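Local atomic coordinates of aminotransferase AspB (PDB entry 3EZS), a protein that probably acts as a pyridoxal 5'-phosphate-dependent transaminase of the class I and II aminotransferase family, found as a two-chain assembly. Residues Pro56-Glu61 and Phe256-Gly261; Gly70-Arg75 and Ser240-Gly245. One frame throughout, in Å; residues are numbered along the deposited sequence.

Contact 1: residues Pro56-Glu61 and Phe256-Gly261; sequences PKSAFE and FRAYLG
S58 and A258 bring the two backbones together, their CA atoms 5.6 Å apart, where a type I beta turn from K57 to F60 meets segment 256-261, which continues on from helix 247-257. S58 suits so close an approach because it is small: with chi1 at 64°, its OG lies between the backbone N and the carbonyl carbon and comes to rest 3.7 Å from A258 CA, while its CB sits 3.8 Å from R257 O.

The polar link is made through water. S58 O accepts a hydrogen bond from each of two waters, both at 2.7 Å; one water in turn accepts from R257 NE at 3.0 Å, the other from R257 NH2 at 3.1 Å. F60 reaches the same arginine with its ring edge, CE1 standing 4.3 Å from R257 NH2. A long, charged side chain is apt here, since R257 NH2 also forms a salt bridge with E93 and NH1 bonds to Y253 OH.

A258 O and L260 O accept hydrogen bonds from R92 NH2 and Y262 OH of the second subunit, so this water-bridged contact belongs to the dimer interface of an aminotransferase-family protein.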
loop_
_atom_site.group_PDB
_atom_site.type_symbol
_atom_site.label_atom_id
_atom_site.label_comp_id
_atom_site.label_asym_id
_atom_site.label_seq_id
_atom_site.Cartn_x
_atom_site.Cartn_y
_atom_site.Cartn_z
ATOM N N PRO A 56 3.723 1.906 -12.245
ATOM C CA PRO A 56 2.877 3.062 -11.876
ATOM C C PRO A 56 3.529 4.090 -10.936
ATOM O O PRO A 56 4.362 3.730 -10.108
ATOM C CB PRO A 56 1.664 2.430 -11.190
ATOM C CG PRO A 56 1.860 0.936 -11.228
ATOM C CD PRO A 56 3.257 0.641 -11.655
ATOM N N LYS A 57 3.112 5.352 -11.067
ATOM C CA LYS A 57 3.653 6.468 -10.280
ATOM C C LYS A 57 3.020 6.507 -8.882
ATOM O O LYS A 57 1.813 6.263 -8.737
ATOM C CB LYS A 57 3.330 7.803 -10.971
ATOM C CG LYS A 57 3.724 7.966 -12.460
ATOM C CD LYS A 57 3.129 9.296 -13.040
ATOM C CE LYS A 57 3.421 9.505 -14.540
ATOM N N SER A 58 3.798 6.877 -7.864
ATOM C CA SER A 58 3.260 6.957 -6.503
ATOM C C SER A 58 2.164 8.025 -6.376
ATOM O O SER A 58 1.256 7.885 -5.552
ATOM C CB SER A 58 4.359 7.173 -5.464
ATOM O OG SER A 58 5.015 8.403 -5.635
ATOM N N ALA A 59 2.254 9.068 -7.212
ATOM C CA ALA A 59 1.274 10.157 -7.261
ATOM C C ALA A 59 0.022 9.800 -8.067
ATOM O O ALA A 59 -0.941 10.574 -8.080
ATOM C CB ALA A 59 1.913 11.394 -7.862
ATOM N N PHE A 60 0.036 8.644 -8.738
ATOM C CA PHE A 60 -1.039 8.218 -9.636
ATOM C C PHE A 60 -1.060 9.158 -10.847
ATOM O O PHE A 60 -0.449 10.215 -10.834
ATOM C CB PHE A 60 -2.411 8.177 -8.946
ATOM C CG PHE A 60 -2.522 7.146 -7.852
ATOM C CD1 PHE A 60 -1.993 7.379 -6.606
ATOM C CD2 PHE A 60 -3.195 5.957 -8.071
ATOM C CE1 PHE A 60 -2.109 6.450 -5.597
ATOM C CE2 PHE A 60 -3.310 5.012 -7.064
ATOM C CZ PHE A 60 -2.773 5.264 -5.822
ATOM N N GLU A 61 -1.774 8.762 -11.888
ATOM C CA GLU A 61 -1.830 9.526 -13.117
ATOM C C GLU A 61 -2.527 10.866 -12.950
ATOM O O GLU A 61 -3.502 10.976 -12.219
ATOM C CB GLU A 61 -2.531 8.700 -14.209
ATOM C CG GLU A 61 -1.731 7.480 -14.665
ATOM C CD GLU A 61 -0.373 7.883 -15.222
ATOM O OE1 GLU A 61 -0.350 8.623 -16.226
ATOM O OE2 GLU A 61 0.669 7.468 -14.662
ATOM N N PHE A 256 6.674 11.820 1.330
ATOM C CA PHE A 256 6.672 10.636 2.185
ATOM C C PHE A 256 6.111 9.430 1.405
ATOM O O PHE A 256 6.662 8.351 1.439
ATOM C CB PHE A 256 5.878 10.933 3.466
ATOM C CG PHE A 256 5.645 9.731 4.367
ATOM C CD1 PHE A 256 6.706 9.070 4.965
ATOM C CD2 PHE A 256 4.354 9.309 4.667
ATOM C CE1 PHE A 256 6.489 7.977 5.818
ATOM C CE2 PHE A 256 4.128 8.230 5.538
ATOM C CZ PHE A 256 5.189 7.569 6.111
ATOM N N ARG A 257 5.041 9.653 0.655
ATOM C CA ARG A 257 4.394 8.593 -0.113
ATOM C C ARG A 257 5.253 7.983 -1.228
ATOM O O ARG A 257 4.979 6.865 -1.682
ATOM C CB ARG A 257 3.065 9.095 -0.678
ATOM C CG ARG A 257 1.959 9.249 0.372
ATOM C CD ARG A 257 0.612 9.655 -0.269
ATOM N NE ARG A 257 0.059 8.571 -1.068
ATOM C CZ ARG A 257 -0.683 7.566 -0.586
ATOM N NH1 ARG A 257 -0.982 7.484 0.695
ATOM N NH2 ARG A 257 -1.110 6.621 -1.401
ATOM N N ALA A 258 6.276 8.714 -1.669
ATOM C CA ALA A 258 7.206 8.214 -2.685
ATOM C C ALA A 258 7.838 6.901 -2.243
ATOM O O ALA A 258 8.099 6.052 -3.069
ATOM C CB ALA A 258 8.310 9.264 -2.979
ATOM N N TYR A 259 8.051 6.749 -0.930
ATOM C CA TYR A 259 8.689 5.576 -0.323
ATOM C C TYR A 259 7.788 4.378 0.024
ATOM O O TYR A 259 8.287 3.266 0.219
ATOM C CB TYR A 259 9.329 6.004 1.003
ATOM C CG TYR A 259 10.416 7.032 0.873
ATOM C CD1 TYR A 259 11.739 6.650 0.626
ATOM C CD2 TYR A 259 10.129 8.386 0.991
ATOM C CE1 TYR A 259 12.749 7.595 0.504
ATOM C CE2 TYR A 259 11.127 9.347 0.877
ATOM C CZ TYR A 259 12.440 8.953 0.636
ATOM O OH TYR A 259 13.438 9.913 0.507
ATOM N N LEU A 260 6.484 4.604 0.115
ATOM C CA LEU A 260 5.570 3.602 0.644
ATOM C C LEU A 260 5.128 2.465 -0.275
ATOM O O LEU A 260 4.749 1.412 0.228
ATOM C CB LEU A 260 4.326 4.301 1.190
ATOM C CG LEU A 260 4.538 5.421 2.212
ATOM C CD1 LEU A 260 3.196 6.080 2.482
ATOM C CD2 LEU A 260 5.172 4.895 3.492
ATOM N N GLY A 261 5.148 2.670 -1.592
ATOM C CA GLY A 261 4.759 1.624 -2.538
ATOM C C GLY A 261 3.270 1.315 -2.611
ATOM O O GLY A 261 2.878 0.164 -2.892
HETATM O O HOH W 1 -0.217 9.412 -3.911
HETATM O O HOH W 2 0.747 5.953 -3.739
#

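Contact 2: residues Gly70-Arg75 and Ser240-Gly245; sequences GFFKRR and SGFIAG
Helix-on-sheet packing of the large mixed sheet in this aminotransferase fold is built here from three phenylalanines: F71 and F72 of helix 62-76 close on F242 of strand 241-245. The backbones stay well apart, with 9.3 Å between the CA atoms of F72 and A244, a gap that the long reach of phenylalanine rings spans. F242 stands up from the strand and works with the far end of its ring. Its CZ comes 3.9 Å from F72 CD1, and its CE2 lies 4.1 Å from F71 CD2, so one ring edge is shared between two consecutive helix residues. F72 answers with its own edge, the contact lying near both ring planes; neither ring is stacked on the other. The side chains of F71 and F242 cross at about a right angle. A chi1 of 65° holds the F242 ring between its backbone N and carbonyl carbon, whereas F71 (165°) swings its ring to the side opposite its own N. One face of F71 is also lined by R75 CB, 3.9 Å above the ring plane. The meeting is wholly apolar and buried, as befits phenylalanine.

Around it, W276 of helix 266-277 meets the rings of both F71 and F242, and H227 of strand 223-228 lies nearly parallel to F242. Strand 241-245 runs antiparallel between strands 85-88 and 223-228, its backbone bonded to both, while R74 and R75 form salt bridges with D279 and E198.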
loop_
_atom_site.group_PDB
_atom_site.type_symbol
_atom_site.label_atom_id
_atom_site.label_comp_id
_atom_site.label_asym_id
_atom_site.label_seq_id
_atom_site.Cartn_x
_atom_site.Cartn_y
_atom_site.Cartn_z
ATOM N N GLY A 70 -12.490 17.038 -10.181
ATOM C CA GLY A 70 -13.766 17.340 -10.846
ATOM C C GLY A 70 -14.944 16.865 -10.009
ATOM O O GLY A 70 -15.934 17.582 -9.846
ATOM N N PHE A 71 -14.813 15.653 -9.470
ATOM C CA PHE A 71 -15.799 15.101 -8.538
ATOM C C PHE A 71 -16.044 16.038 -7.349
ATOM O O PHE A 71 -17.199 16.339 -7.011
ATOM C CB PHE A 71 -15.378 13.711 -8.018
ATOM C CG PHE A 71 -16.165 13.277 -6.813
ATOM C CD1 PHE A 71 -17.492 12.899 -6.943
ATOM C CD2 PHE A 71 -15.603 13.309 -5.554
ATOM C CE1 PHE A 71 -18.223 12.562 -5.856
ATOM C CE2 PHE A 71 -16.333 12.975 -4.462
ATOM C CZ PHE A 71 -17.647 12.569 -4.615
ATOM N N PHE A 72 -14.967 16.508 -6.725
ATOM C CA PHE A 72 -15.080 17.377 -5.548
ATOM C C PHE A 72 -15.793 18.695 -5.892
ATOM O O PHE A 72 -16.603 19.194 -5.099
ATOM C CB PHE A 72 -13.721 17.628 -4.897
ATOM C CG PHE A 72 -13.806 17.915 -3.435
ATOM C CD1 PHE A 72 -13.786 16.878 -2.522
ATOM C CD2 PHE A 72 -13.953 19.201 -2.971
ATOM C CE1 PHE A 72 -13.883 17.124 -1.182
ATOM C CE2 PHE A 72 -14.053 19.447 -1.630
ATOM C CZ PHE A 72 -14.021 18.413 -0.734
ATOM N N LYS A 73 -15.513 19.225 -7.081
ATOM C CA LYS A 73 -16.169 20.429 -7.570
ATOM C C LYS A 73 -17.663 20.223 -7.778
ATOM O O LYS A 73 -18.454 20.976 -7.245
ATOM C CB LYS A 73 -15.517 20.911 -8.878
ATOM C CG LYS A 73 -16.078 22.232 -9.418
ATOM C CD LYS A 73 -15.363 22.687 -10.703
ATOM N N ARG A 74 -18.051 19.210 -8.540
ATOM C CA ARG A 74 -19.461 18.932 -8.761
ATOM C C ARG A 74 -20.207 18.648 -7.474
ATOM O O ARG A 74 -21.327 19.119 -7.281
ATOM C CB ARG A 74 -19.644 17.715 -9.654
ATOM C CG ARG A 74 -19.147 17.856 -11.100
ATOM C CD ARG A 74 -19.714 16.698 -11.934
ATOM N NE ARG A 74 -19.414 15.395 -11.343
ATOM C CZ ARG A 74 -18.289 14.703 -11.535
ATOM N NH1 ARG A 74 -17.292 15.169 -12.285
ATOM N NH2 ARG A 74 -18.150 13.524 -10.956
ATOM N N ARG A 75 -19.571 17.893 -6.583
ATOM C CA ARG A 75 -20.226 17.441 -5.364
ATOM C C ARG A 75 -20.268 18.459 -4.239
ATOM O O ARG A 75 -21.290 18.570 -3.573
ATOM C CB ARG A 75 -19.580 16.138 -4.866
ATOM C CG ARG A 75 -20.094 15.628 -3.520
ATOM C CD ARG A 75 -21.599 15.314 -3.490
ATOM N NE ARG A 75 -21.917 14.791 -2.166
ATOM C CZ ARG A 75 -22.211 15.519 -1.089
ATOM N NH1 ARG A 75 -22.302 16.834 -1.135
ATOM N NH2 ARG A 75 -22.427 14.909 0.061
ATOM N N SER A 240 -9.369 2.882 -4.768
ATOM C CA SER A 240 -9.216 4.280 -5.127
ATOM C C SER A 240 -9.859 5.211 -4.101
ATOM O O SER A 240 -11.020 5.064 -3.730
ATOM C CB SER A 240 -9.802 4.582 -6.512
ATOM O OG SER A 240 -9.548 5.940 -6.845
ATOM N N GLY A 241 -9.074 6.185 -3.679
ATOM C CA GLY A 241 -9.502 7.192 -2.731
ATOM C C GLY A 241 -8.612 8.398 -2.916
ATOM O O GLY A 241 -7.796 8.445 -3.848
ATOM N N PHE A 242 -8.816 9.384 -2.053
ATOM C CA PHE A 242 -8.004 10.578 -2.042
ATOM C C PHE A 242 -8.055 11.262 -0.685
ATOM O O PHE A 242 -8.869 10.921 0.188
ATOM C CB PHE A 242 -8.362 11.550 -3.194
ATOM C CG PHE A 242 -9.756 12.159 -3.134
ATOM C CD1 PHE A 242 -10.005 13.306 -2.380
ATOM C CD2 PHE A 242 -10.786 11.641 -3.908
ATOM C CE1 PHE A 242 -11.280 13.883 -2.346
ATOM C CE2 PHE A 242 -12.052 12.215 -3.885
ATOM C CZ PHE A 242 -12.294 13.341 -3.104
ATOM N N ILE A 243 -7.129 12.189 -0.519
ATOM C CA ILE A 243 -7.042 13.054 0.645
ATOM C C ILE A 243 -6.882 14.469 0.082
ATOM O O ILE A 243 -6.046 14.703 -0.796
ATOM C CB ILE A 243 -5.910 12.672 1.609
ATOM C CG1 ILE A 243 -5.913 13.614 2.816
ATOM C CG2 ILE A 243 -4.554 12.670 0.911
ATOM C CD1 ILE A 243 -5.080 13.117 3.956
ATOM N N ALA A 244 -7.717 15.389 0.572
ATOM C CA ALA A 244 -7.738 16.764 0.114
ATOM C C ALA A 244 -7.733 17.747 1.287
ATOM O O ALA A 244 -8.287 17.460 2.361
ATOM C CB ALA A 244 -8.973 16.989 -0.771
ATOM N N GLY A 245 -7.093 18.897 1.087
ATOM C CA GLY A 245 -7.027 19.924 2.128
ATOM C C GLY A 245 -5.731 20.713 2.117
ATOM O O GLY A 245 -5.246 21.078 1.049
#

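Contact 2 is the core member of the pair: helix against sheet, joined chiefly by aromatic rings. Contact 1 is partly buried and lies farther out, about 23 Å from the chain centre to its own centre against 15 Å, where waters and an arginine do the joining and a second subunit comes within reach. The two contacts involve pieces that follow each other in the chain. Segment 56-61 leads into helix 62-76, which supplies F71 and F72, and strand 241-245 is followed by helix 247-257, which carries R257. Strand 85-88 touches F60 and R257 in contact 1 and F242 in contact 2. The two centres are 18 Å apart and the contacts do not touch.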